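Local coordinates for 70 kDa protein (Xanthomonas sp., PDB 4B2N) that is a dihaem c-type cytochrome that acts as a rubber oxygenase, a dioxygenase that cleaves polyisoprene processively, at residues S581-I595 with Q621-Y634. Residues are numbered along the deposited sequence; the frame is centred on the assembly and turned at random.
Sequences SPFLPCTHNMATIDI and QQIKSRMVYNSYLY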
ATOM      1  N   SER A 581      -6.664  -4.704  30.535  1.00 25.77           N
ATOM      2  CA  SER A 581      -7.391  -5.090  29.335  1.00 25.32           C
ATOM      3  C   SER A 581      -8.020  -3.854  28.704  1.00 25.86           C
ATOM      4  O   SER A 581      -8.765  -3.181  29.358  1.00 25.73           O
ATOM      5  CB  SER A 581      -8.491  -6.075  29.678  1.00 29.60           C
ATOM      6  OG  SER A 581      -9.138  -6.503  28.497  1.00 29.81           O
ATOM      7  N   PRO A 582      -7.708  -3.551  27.410  1.00 25.40           N
ATOM      8  CA  PRO A 582      -6.815  -4.406  26.591  1.00 23.29           C
ATOM      9  C   PRO A 582      -5.388  -4.354  27.116  1.00 24.04           C
ATOM     10  O   PRO A 582      -4.947  -3.313  27.639  1.00 22.77           O
ATOM     11  CB  PRO A 582      -6.827  -3.747  25.211  1.00 24.66           C
ATOM     12  CG  PRO A 582      -7.790  -2.594  25.289  1.00 24.68           C
ATOM     13  CD  PRO A 582      -8.051  -2.280  26.742  1.00 25.07           C
ATOM     14  N   PHE A 583      -4.669  -5.441  26.930  1.00 21.79           N
ATOM     15  CA  PHE A 583      -3.253  -5.446  27.262  1.00 23.40           C
ATOM     16  C   PHE A 583      -2.442  -4.673  26.218  1.00 22.57           C
ATOM     17  O   PHE A 583      -2.374  -5.089  25.078  1.00 21.38           O
ATOM     18  CB  PHE A 583      -2.728  -6.868  27.370  1.00 25.02           C
ATOM     19  CG  PHE A 583      -1.286  -6.929  27.717  1.00 26.17           C
ATOM     20  CD1 PHE A 583      -0.824  -6.345  28.914  1.00 29.42           C
ATOM     21  CD2 PHE A 583      -0.376  -7.572  26.871  1.00 29.40           C
ATOM     22  CE1 PHE A 583       0.535  -6.377  29.253  1.00 30.41           C
ATOM     23  CE2 PHE A 583       0.978  -7.617  27.206  1.00 31.04           C
ATOM     24  CZ  PHE A 583       1.427  -7.021  28.390  1.00 31.14           C
ATOM     25  N   LEU A 584      -1.839  -3.557  26.634  1.00 23.26           N
ATOM     26  CA  LEU A 584      -1.170  -2.585  25.756  1.00 24.26           C
ATOM     27  C   LEU A 584       0.235  -2.231  26.313  1.00 27.10           C
ATOM     28  O   LEU A 584       0.404  -1.239  27.037  1.00 27.34           O
ATOM     29  CB  LEU A 584      -2.045  -1.322  25.609  1.00 23.63           C
ATOM     30  CG  LEU A 584      -3.411  -1.520  24.911  1.00 23.67           C
ATOM     31  CD1 LEU A 584      -4.200  -0.225  25.005  1.00 21.98           C
ATOM     32  CD2 LEU A 584      -3.239  -1.869  23.431  1.00 20.18           C
ATOM     33  N   PRO A 585       1.241  -3.066  26.040  1.00 29.20           N
ATOM     34  CA  PRO A 585       2.552  -2.834  26.712  1.00 31.23           C
ATOM     35  C   PRO A 585       3.265  -1.502  26.319  1.00 33.77           C
ATOM     36  O   PRO A 585       3.014  -0.947  25.241  1.00 31.46           O
ATOM     37  CB  PRO A 585       3.344  -4.094  26.318  1.00 30.56           C
ATOM     38  CG  PRO A 585       2.733  -4.537  25.012  1.00 30.53           C
ATOM     39  CD  PRO A 585       1.258  -4.325  25.276  1.00 28.90           C
ATOM     40  N   CYS A 586       4.088  -0.975  27.223  1.00 32.38           N
ATOM     41  CA  CYS A 586       4.842   0.254  26.994  1.00 33.91           C
ATOM     42  C   CYS A 586       6.065  -0.006  26.125  1.00 33.29           C
ATOM     43  O   CYS A 586       6.714   0.924  25.669  1.00 35.72           O
ATOM     44  CB  CYS A 586       5.253   0.887  28.338  1.00 35.11           C
ATOM     45  SG  CYS A 586       3.841   1.503  29.303  1.00 35.45           S
ATOM     46  N   THR A 587       6.380  -1.273  25.930  1.00 33.77           N
ATOM     47  CA  THR A 587       7.566  -1.705  25.212  1.00 39.91           C
ATOM     48  C   THR A 587       7.233  -2.794  24.278  1.00 37.64           C
ATOM     49  O   THR A 587       6.472  -3.721  24.658  1.00 39.90           O
ATOM     50  CB  THR A 587       8.533  -2.574  26.045  1.00 39.38           C
ATOM     51  OG1 THR A 587       8.061  -2.759  27.389  1.00 41.68           O
ATOM     52  CG2 THR A 587       9.918  -2.038  25.939  1.00 39.08           C
ATOM     53  N   HIS A 588       7.908  -2.776  23.128  1.00 36.86           N
ATOM     54  CA  HIS A 588       7.829  -3.916  22.227  1.00 37.41           C
ATOM     55  C   HIS A 588       8.291  -5.170  22.916  1.00 37.02           C
ATOM     56  O   HIS A 588       7.967  -6.258  22.492  1.00 33.53           O
ATOM     57  CB  HIS A 588       8.599  -3.700  20.915  1.00 37.17           C
ATOM     58  CG  HIS A 588       8.337  -4.796  19.888  1.00 39.09           C
ATOM     59  ND1 HIS A 588       7.114  -4.941  19.255  1.00 30.87           N
ATOM     60  CD2 HIS A 588       9.157  -5.864  19.438  1.00 36.07           C
ATOM     61  CE1 HIS A 588       7.165  -6.019  18.427  1.00 34.76           C
ATOM     62  NE2 HIS A 588       8.413  -6.593  18.544  1.00 42.58           N
ATOM     63  N   ASN A 589       9.041  -5.030  23.997  1.00 36.84           N
ATOM     64  CA  ASN A 589       9.536  -6.190  24.734  1.00 39.40           C
ATOM     65  C   ASN A 589       8.476  -7.087  25.404  1.00 38.76           C
ATOM     66  O   ASN A 589       8.705  -8.270  25.609  1.00 39.08           O
ATOM     67  CB  ASN A 589      10.569  -5.726  25.776  1.00 45.97           C
ATOM     68  CG  ASN A 589      11.838  -5.163  25.139  1.00 55.60           C
ATOM     69  OD1 ASN A 589      12.382  -5.721  24.166  1.00 60.84           O
ATOM     70  ND2 ASN A 589      12.333  -4.057  25.697  1.00 55.24           N
ATOM     71  N   MET A 590       7.320  -6.526  25.741  1.00 38.08           N
ATOM     72  CA  MET A 590       6.232  -7.310  26.348  1.00 38.44           C
ATOM     73  C   MET A 590       5.261  -7.850  25.271  1.00 35.43           C
ATOM     74  O   MET A 590       4.200  -8.399  25.597  1.00 34.31           O
ATOM     75  CB  MET A 590       5.447  -6.451  27.333  1.00 39.86           C
ATOM     76  CG  MET A 590       6.218  -5.916  28.523  1.00 48.79           C
ATOM     77  SD  MET A 590       6.439  -7.242  29.705  1.00 61.95           S
ATOM     78  CE  MET A 590       4.788  -7.553  30.357  1.00 49.67           C
ATOM     79  N   ALA A 591       5.655  -7.720  24.002  1.00 33.66           N
ATOM     80  CA  ALA A 591       4.864  -8.210  22.863  1.00 31.42           C
ATOM     81  C   ALA A 591       4.370  -9.650  22.984  1.00 28.65           C
ATOM     82  O   ALA A 591       5.120 -10.565  23.296  1.00 30.10           O
ATOM     83  CB  ALA A 591       5.699  -8.060  21.606  1.00 29.36           C
ATOM     84  N   THR A 592       3.106  -9.890  22.683  1.00 26.71           N
ATOM     85  CA  THR A 592       2.576 -11.273  22.754  1.00 25.38           C
ATOM     86  C   THR A 592       2.831 -12.064  21.470  1.00 22.83           C
ATOM     87  O   THR A 592       3.313 -11.529  20.479  1.00 22.56           O
ATOM     88  CB  THR A 592       1.069 -11.219  23.012  1.00 26.62           C
ATOM     89  OG1 THR A 592       0.501 -10.234  22.132  1.00 28.17           O
ATOM     90  CG2 THR A 592       0.800 -10.809  24.471  1.00 23.73           C
ATOM     91  N   ILE A 593       2.508 -13.340  21.482  1.00 23.40           N
ATOM     92  CA  ILE A 593       2.863 -14.202  20.363  1.00 23.05           C
ATOM     93  C   ILE A 593       2.241 -13.768  19.009  1.00 21.66           C
ATOM     94  O   ILE A 593       2.861 -13.902  17.982  1.00 20.93           O
ATOM     95  CB  ILE A 593       2.507 -15.643  20.721  1.00 24.39           C
ATOM     96  CG1 ILE A 593       3.221 -16.603  19.783  1.00 25.92           C
ATOM     97  CG2 ILE A 593       0.994 -15.871  20.816  1.00 24.98           C
ATOM     98  CD1 ILE A 593       2.917 -18.050  20.160  1.00 28.57           C
ATOM     99  N   ASP A 594       1.015 -13.247  19.024  1.00 20.87           N
ATOM    100  CA  ASP A 594       0.345 -12.785  17.825  1.00 21.46           C
ATOM    101  C   ASP A 594       1.028 -11.488  17.285  1.00 22.19           C
ATOM    102  O   ASP A 594       0.912 -11.168  16.126  1.00 19.99           O
ATOM    103  CB  ASP A 594      -1.122 -12.486  18.120  1.00 22.66           C
ATOM    104  CG  ASP A 594      -1.289 -11.367  19.097  1.00 23.74           C
ATOM    105  OD1 ASP A 594      -0.771 -11.496  20.241  1.00 27.51           O
ATOM    106  OD2 ASP A 594      -1.902 -10.329  18.752  1.00 22.08           O
ATOM    107  N   ILE A 595       1.723 -10.746  18.140  1.00 21.02           N
ATOM    108  CA  ILE A 595       2.373  -9.537  17.662  1.00 20.63           C
ATOM    109  C   ILE A 595       3.758  -9.879  17.074  1.00 23.01           C
ATOM    110  O   ILE A 595       4.223  -9.243  16.118  1.00 23.52           O
ATOM    111  CB  ILE A 595       2.502  -8.486  18.786  1.00 21.30           C
ATOM    112  CG1 ILE A 595       1.137  -7.963  19.184  1.00 19.86           C
ATOM    113  CG2 ILE A 595       3.426  -7.352  18.374  1.00 20.72           C
ATOM    114  CD1 ILE A 595       1.176  -7.023  20.409  1.00 22.20           C
ATOM    115  N   GLN A 621      -8.500 -12.164  23.788  1.00 22.14           N
ATOM    116  CA  GLN A 621      -7.841 -11.075  24.533  1.00 23.40           C
ATOM    117  C   GLN A 621      -6.814 -10.334  23.639  1.00 21.73           C
ATOM    118  O   GLN A 621      -6.680  -9.106  23.706  1.00 20.84           O
ATOM    119  CB  GLN A 621      -7.189 -11.562  25.885  1.00 28.32           C
ATOM    120  CG  GLN A 621      -8.094 -11.469  27.168  1.00 34.74           C
ATOM    121  CD  GLN A 621      -8.670 -10.032  27.601  1.00 39.32           C
ATOM    122  OE1 GLN A 621      -7.978  -8.981  27.541  1.00 39.46           O
ATOM    123  NE2 GLN A 621      -9.947 -10.018  28.083  1.00 33.84           N
ATOM    124  N   GLN A 622      -6.132 -11.074  22.778  1.00 18.20           N
ATOM    125  CA  GLN A 622      -5.205 -10.427  21.827  1.00 18.39           C
ATOM    126  C   GLN A 622      -5.960  -9.571  20.836  1.00 19.50           C
ATOM    127  O   GLN A 622      -5.486  -8.467  20.458  1.00 20.04           O
ATOM    128  CB  GLN A 622      -4.335 -11.486  21.108  1.00 19.52           C
ATOM    129  CG  GLN A 622      -3.319 -12.163  22.042  1.00 20.10           C
ATOM    130  CD  GLN A 622      -2.865 -13.557  21.553  1.00 22.10           C
ATOM    131  OE1 GLN A 622      -3.300 -14.069  20.510  1.00 19.97           O
ATOM    132  NE2 GLN A 622      -1.950 -14.171  22.319  1.00 22.18           N
ATOM    133  N   ILE A 623      -7.168 -10.012  20.460  1.00 17.76           N
ATOM    134  CA  ILE A 623      -7.998  -9.250  19.504  1.00 18.25           C
ATOM    135  C   ILE A 623      -8.273  -7.886  20.159  1.00 19.86           C
ATOM    136  O   ILE A 623      -8.154  -6.861  19.503  1.00 17.94           O
ATOM    137  CB  ILE A 623      -9.246 -10.065  19.113  1.00 18.66           C
ATOM    138  CG1 ILE A 623      -8.804 -11.196  18.218  1.00 17.80           C
ATOM    139  CG2 ILE A 623     -10.333  -9.227  18.424  1.00 17.91           C
ATOM    140  CD1 ILE A 623      -9.905 -12.205  18.038  1.00 17.85           C
ATOM    141  N   LYS A 624      -8.520  -7.866  21.475  1.00 20.33           N
ATOM    142  CA  LYS A 624      -8.828  -6.607  22.128  1.00 19.63           C
ATOM    143  C   LYS A 624      -7.676  -5.652  22.004  1.00 19.66           C
ATOM    144  O   LYS A 624      -7.871  -4.455  21.761  1.00 21.96           O
ATOM    145  CB  LYS A 624      -9.268  -6.781  23.620  1.00 21.01           C
ATOM    146  CG  LYS A 624     -10.681  -7.299  23.731  1.00 23.47           C
ATOM    147  CD  LYS A 624     -11.210  -7.471  25.161  1.00 31.13           C
ATOM    148  CE  LYS A 624     -11.042  -6.149  25.949  1.00 33.49           C
ATOM    149  NZ  LYS A 624     -11.748  -6.248  27.287  1.00 42.62           N
ATOM    150  N   SER A 625      -6.473  -6.151  22.108  1.00 18.29           N
ATOM    151  CA  SER A 625      -5.314  -5.275  21.949  1.00 19.02           C
ATOM    152  C   SER A 625      -5.095  -4.849  20.487  1.00 18.51           C
ATOM    153  O   SER A 625      -4.724  -3.731  20.230  1.00 17.61           O
ATOM    154  CB  SER A 625      -4.108  -6.032  22.467  1.00 20.02           C
ATOM    155  OG  SER A 625      -4.292  -6.357  23.856  1.00 20.59           O
ATOM    156  N   ARG A 626      -5.318  -5.746  19.529  1.00 17.93           N
ATOM    157  CA  ARG A 626      -5.174  -5.414  18.072  1.00 17.88           C
ATOM    158  C   ARG A 626      -6.124  -4.274  17.626  1.00 18.65           C
ATOM    159  O   ARG A 626      -5.874  -3.588  16.626  1.00 19.20           O
ATOM    160  CB  ARG A 626      -5.498  -6.642  17.182  1.00 17.68           C
ATOM    161  CG  ARG A 626      -4.604  -7.836  17.439  1.00 17.51           C
ATOM    162  CD  ARG A 626      -4.971  -8.975  16.403  1.00 21.28           C
ATOM    163  NE  ARG A 626      -3.689  -9.498  16.305  1.00 24.27           N
ATOM    164  CZ  ARG A 626      -2.831  -9.484  15.330  1.00 20.48           C
ATOM    165  NH1 ARG A 626      -3.108  -9.281  14.003  1.00 18.33           N
ATOM    166  NH2 ARG A 626      -1.660  -9.887  15.768  1.00 19.84           N
ATOM    167  N   MET A 627      -7.212  -4.097  18.374  1.00 19.94           N
ATOM    168  CA  MET A 627      -8.216  -3.027  18.182  1.00 19.83           C
ATOM    169  C   MET A 627      -7.877  -1.688  18.804  1.00 19.31           C
ATOM    170  O   MET A 627      -8.750  -0.814  18.919  1.00 18.33           O
ATOM    171  CB  MET A 627      -9.595  -3.520  18.639  1.00 19.49           C
ATOM    172  CG  MET A 627      -9.990  -4.596  17.658  1.00 19.01           C
ATOM    173  SD  MET A 627     -11.631  -5.234  17.792  1.00 21.09           S
ATOM    174  CE  MET A 627     -12.573  -3.888  17.243  1.00 17.52           C
ATOM    175  N   VAL A 628      -6.630  -1.531  19.241  1.00 18.83           N
ATOM    176  CA  VAL A 628      -6.166  -0.237  19.736  1.00 18.39           C
ATOM    177  C   VAL A 628      -4.808   0.029  19.090  1.00 19.47           C
ATOM    178  O   VAL A 628      -3.970  -0.873  18.982  1.00 22.51           O
ATOM    179  CB  VAL A 628      -5.952  -0.175  21.271  1.00 16.93           C
ATOM    180  CG1 VAL A 628      -5.435   1.170  21.662  1.00 17.20           C
ATOM    181  CG2 VAL A 628      -7.279  -0.428  21.990  1.00 16.35           C
ATOM    182  N   TYR A 629      -4.583   1.244  18.615  1.00 19.82           N
ATOM    183  CA  TYR A 629      -3.270   1.495  18.041  1.00 19.35           C
ATOM    184  C   TYR A 629      -2.261   1.737  19.170  1.00 19.76           C
ATOM    185  O   TYR A 629      -2.452   2.643  19.989  1.00 19.59           O
ATOM    186  CB  TYR A 629      -3.235   2.695  17.107  1.00 20.20           C
ATOM    187  CG  TYR A 629      -1.866   2.761  16.408  1.00 19.70           C
ATOM    188  CD1 TYR A 629      -1.629   2.042  15.216  1.00 18.08           C
ATOM    189  CD2 TYR A 629      -0.819   3.499  16.955  1.00 20.18           C
ATOM    190  CE1 TYR A 629      -0.389   2.079  14.597  1.00 17.97           C
ATOM    191  CE2 TYR A 629       0.432   3.545  16.329  1.00 18.52           C
ATOM    192  CZ  TYR A 629       0.631   2.856  15.160  1.00 18.27           C
ATOM    193  OH  TYR A 629       1.870   2.885  14.561  1.00 18.33           O
ATOM    194  N   ASN A 630      -1.165   0.994  19.128  1.00 18.24           N
ATOM    195  CA  ASN A 630      -0.097   1.105  20.103  1.00 18.84           C
ATOM    196  C   ASN A 630       1.215   1.562  19.447  1.00 18.79           C
ATOM    197  O   ASN A 630       1.923   0.756  18.788  1.00 18.68           O
ATOM    198  CB  ASN A 630       0.122  -0.214  20.809  1.00 18.69           C
ATOM    199  CG  ASN A 630       1.134  -0.083  21.968  1.00 20.71           C
ATOM    200  OD1 ASN A 630       1.831   0.950  22.109  1.00 20.94           O
ATOM    201  ND2 ASN A 630       1.191  -1.100  22.809  1.00 21.11           N
ATOM    202  N   SER A 631       1.556   2.834  19.661  1.00 19.86           N
ATOM    203  CA  SER A 631       2.788   3.439  19.098  1.00 20.54           C
ATOM    204  C   SER A 631       4.128   2.831  19.581  1.00 21.60           C
ATOM    205  O   SER A 631       5.172   3.087  18.989  1.00 24.37           O
ATOM    206  CB  SER A 631       2.856   4.948  19.436  1.00 21.62           C
ATOM    207  OG  SER A 631       2.045   5.644  18.557  1.00 25.41           O
ATOM    208  N   TYR A 632       4.098   2.118  20.705  1.00 23.98           N
ATOM    209  CA  TYR A 632       5.265   1.451  21.289  1.00 23.77           C
ATOM    210  C   TYR A 632       5.677   0.111  20.632  1.00 22.71           C
ATOM    211  O   TYR A 632       6.779  -0.334  20.838  1.00 22.55           O
ATOM    212  CB  TYR A 632       5.079   1.289  22.803  1.00 24.70           C
ATOM    213  CG  TYR A 632       5.023   2.611  23.463  1.00 25.78           C
ATOM    214  CD1 TYR A 632       6.099   3.477  23.344  1.00 27.15           C
ATOM    215  CD2 TYR A 632       3.873   3.054  24.137  1.00 26.01           C
ATOM    216  CE1 TYR A 632       6.093   4.711  23.942  1.00 27.96           C
ATOM    217  CE2 TYR A 632       3.851   4.314  24.740  1.00 28.60           C
ATOM    218  CZ  TYR A 632       4.973   5.130  24.632  1.00 29.86           C
ATOM    219  OH  TYR A 632       5.015   6.394  25.174  1.00 29.77           O
ATOM    220  N   LEU A 633       4.842  -0.484  19.801  1.00 20.40           N
ATOM    221  CA  LEU A 633       5.276  -1.700  19.134  1.00 23.06           C
ATOM    222  C   LEU A 633       6.323  -1.354  18.077  1.00 21.49           C
ATOM    223  O   LEU A 633       6.426  -0.192  17.626  1.00 22.52           O
ATOM    224  CB  LEU A 633       4.089  -2.517  18.546  1.00 19.14           C
ATOM    225  CG  LEU A 633       2.954  -2.802  19.554  1.00 20.80           C
ATOM    226  CD1 LEU A 633       1.880  -3.546  18.751  1.00 20.31           C
ATOM    227  CD2 LEU A 633       3.370  -3.607  20.775  1.00 20.86           C
ATOM    228  N   TYR A 634       7.118  -2.358  17.725  1.00 20.84           N
ATOM    229  CA  TYR A 634       8.167  -2.219  16.748  1.00 21.67           C
ATOM    230  C   TYR A 634       7.601  -1.599  15.456  1.00 20.47           C
ATOM    231  O   TYR A 634       6.659  -2.137  14.892  1.00 21.26           O
ATOM    232  CB  TYR A 634       8.724  -3.625  16.444  1.00 23.52           C
ATOM    233  CG  TYR A 634       9.885  -3.696  15.452  1.00 23.51           C
ATOM    234  CD1 TYR A 634       9.658  -3.796  14.067  1.00 23.11           C
ATOM    235  CD2 TYR A 634      11.212  -3.690  15.893  1.00 25.20           C
ATOM    236  CE1 TYR A 634      10.709  -3.911  13.167  1.00 23.85           C
ATOM    237  CE2 TYR A 634      12.258  -3.774  14.978  1.00 24.78           C
ATOM    238  CZ  TYR A 634      12.000  -3.864  13.642  1.00 24.07           C
ATOM    239  OH  TYR A 634      13.041  -3.960  12.765  1.00 26.12           O
TER
HETATM  240  O   HOH W   1      -5.855  -7.742  25.973  1.00 26.76           O
HETATM  241  O   HOH W   2       8.975  -0.179  22.461  1.00 40.64           O
HETATM  242  O   HOH W   3      -2.453  -8.424  20.305  1.00 20.91           O
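The carboxylate of Asp594 lies stacked on the side-chain amide of Gln622, the two planes 13° apart, with OD1 3.2 Å from Gln622 CG. With CG set between its own backbone N and carbonyl carbon (chi1 64°), Asp594 reaches both Thr592 OG1 and Arg626. Its OD2 takes two bonds from Arg626, side-on: NE at 3.1 Å and NH2 at 3.0 Å. OD2 lies in the guanidinium plane, while the carboxylate itself is turned well away from it. Asp217 pairs with Arg626 NH1. Thr592 OG1 donates to Asp594 OD1, so both carboxylate oxygens are held. Gln622 OE1 accepts from the backbone N of Thr619.

At the other end, Tyr634 CB sits over the centre of one face of the His588 ring, 3.4 Å from its centroid. Ala591 CB covers the opposite face near the rim. The Tyr634 ring turns its edge to the imidazole, and its hydroxyl bonds to His282 O.

Between these ends, polar side chains hold the loop backbone. Ser625 OG donates to Phe583 O at 2.6 Å. Asn630 ND2 donates to a lone pair of Pro585 O at 3.0 Å, its N-H...O line nearly straight (178°). Leu584 CD1 packs crosswise on Val628 CG1. Tyr632 CB rests against Cys586 O, in the loop tied by the Cys586-Cys574 disulfide. Asn630 OD1 accepts from Tyr632 N, closing an Asx turn that starts at the end of edge strand 629-630 of a three-stranded antiparallel sheet.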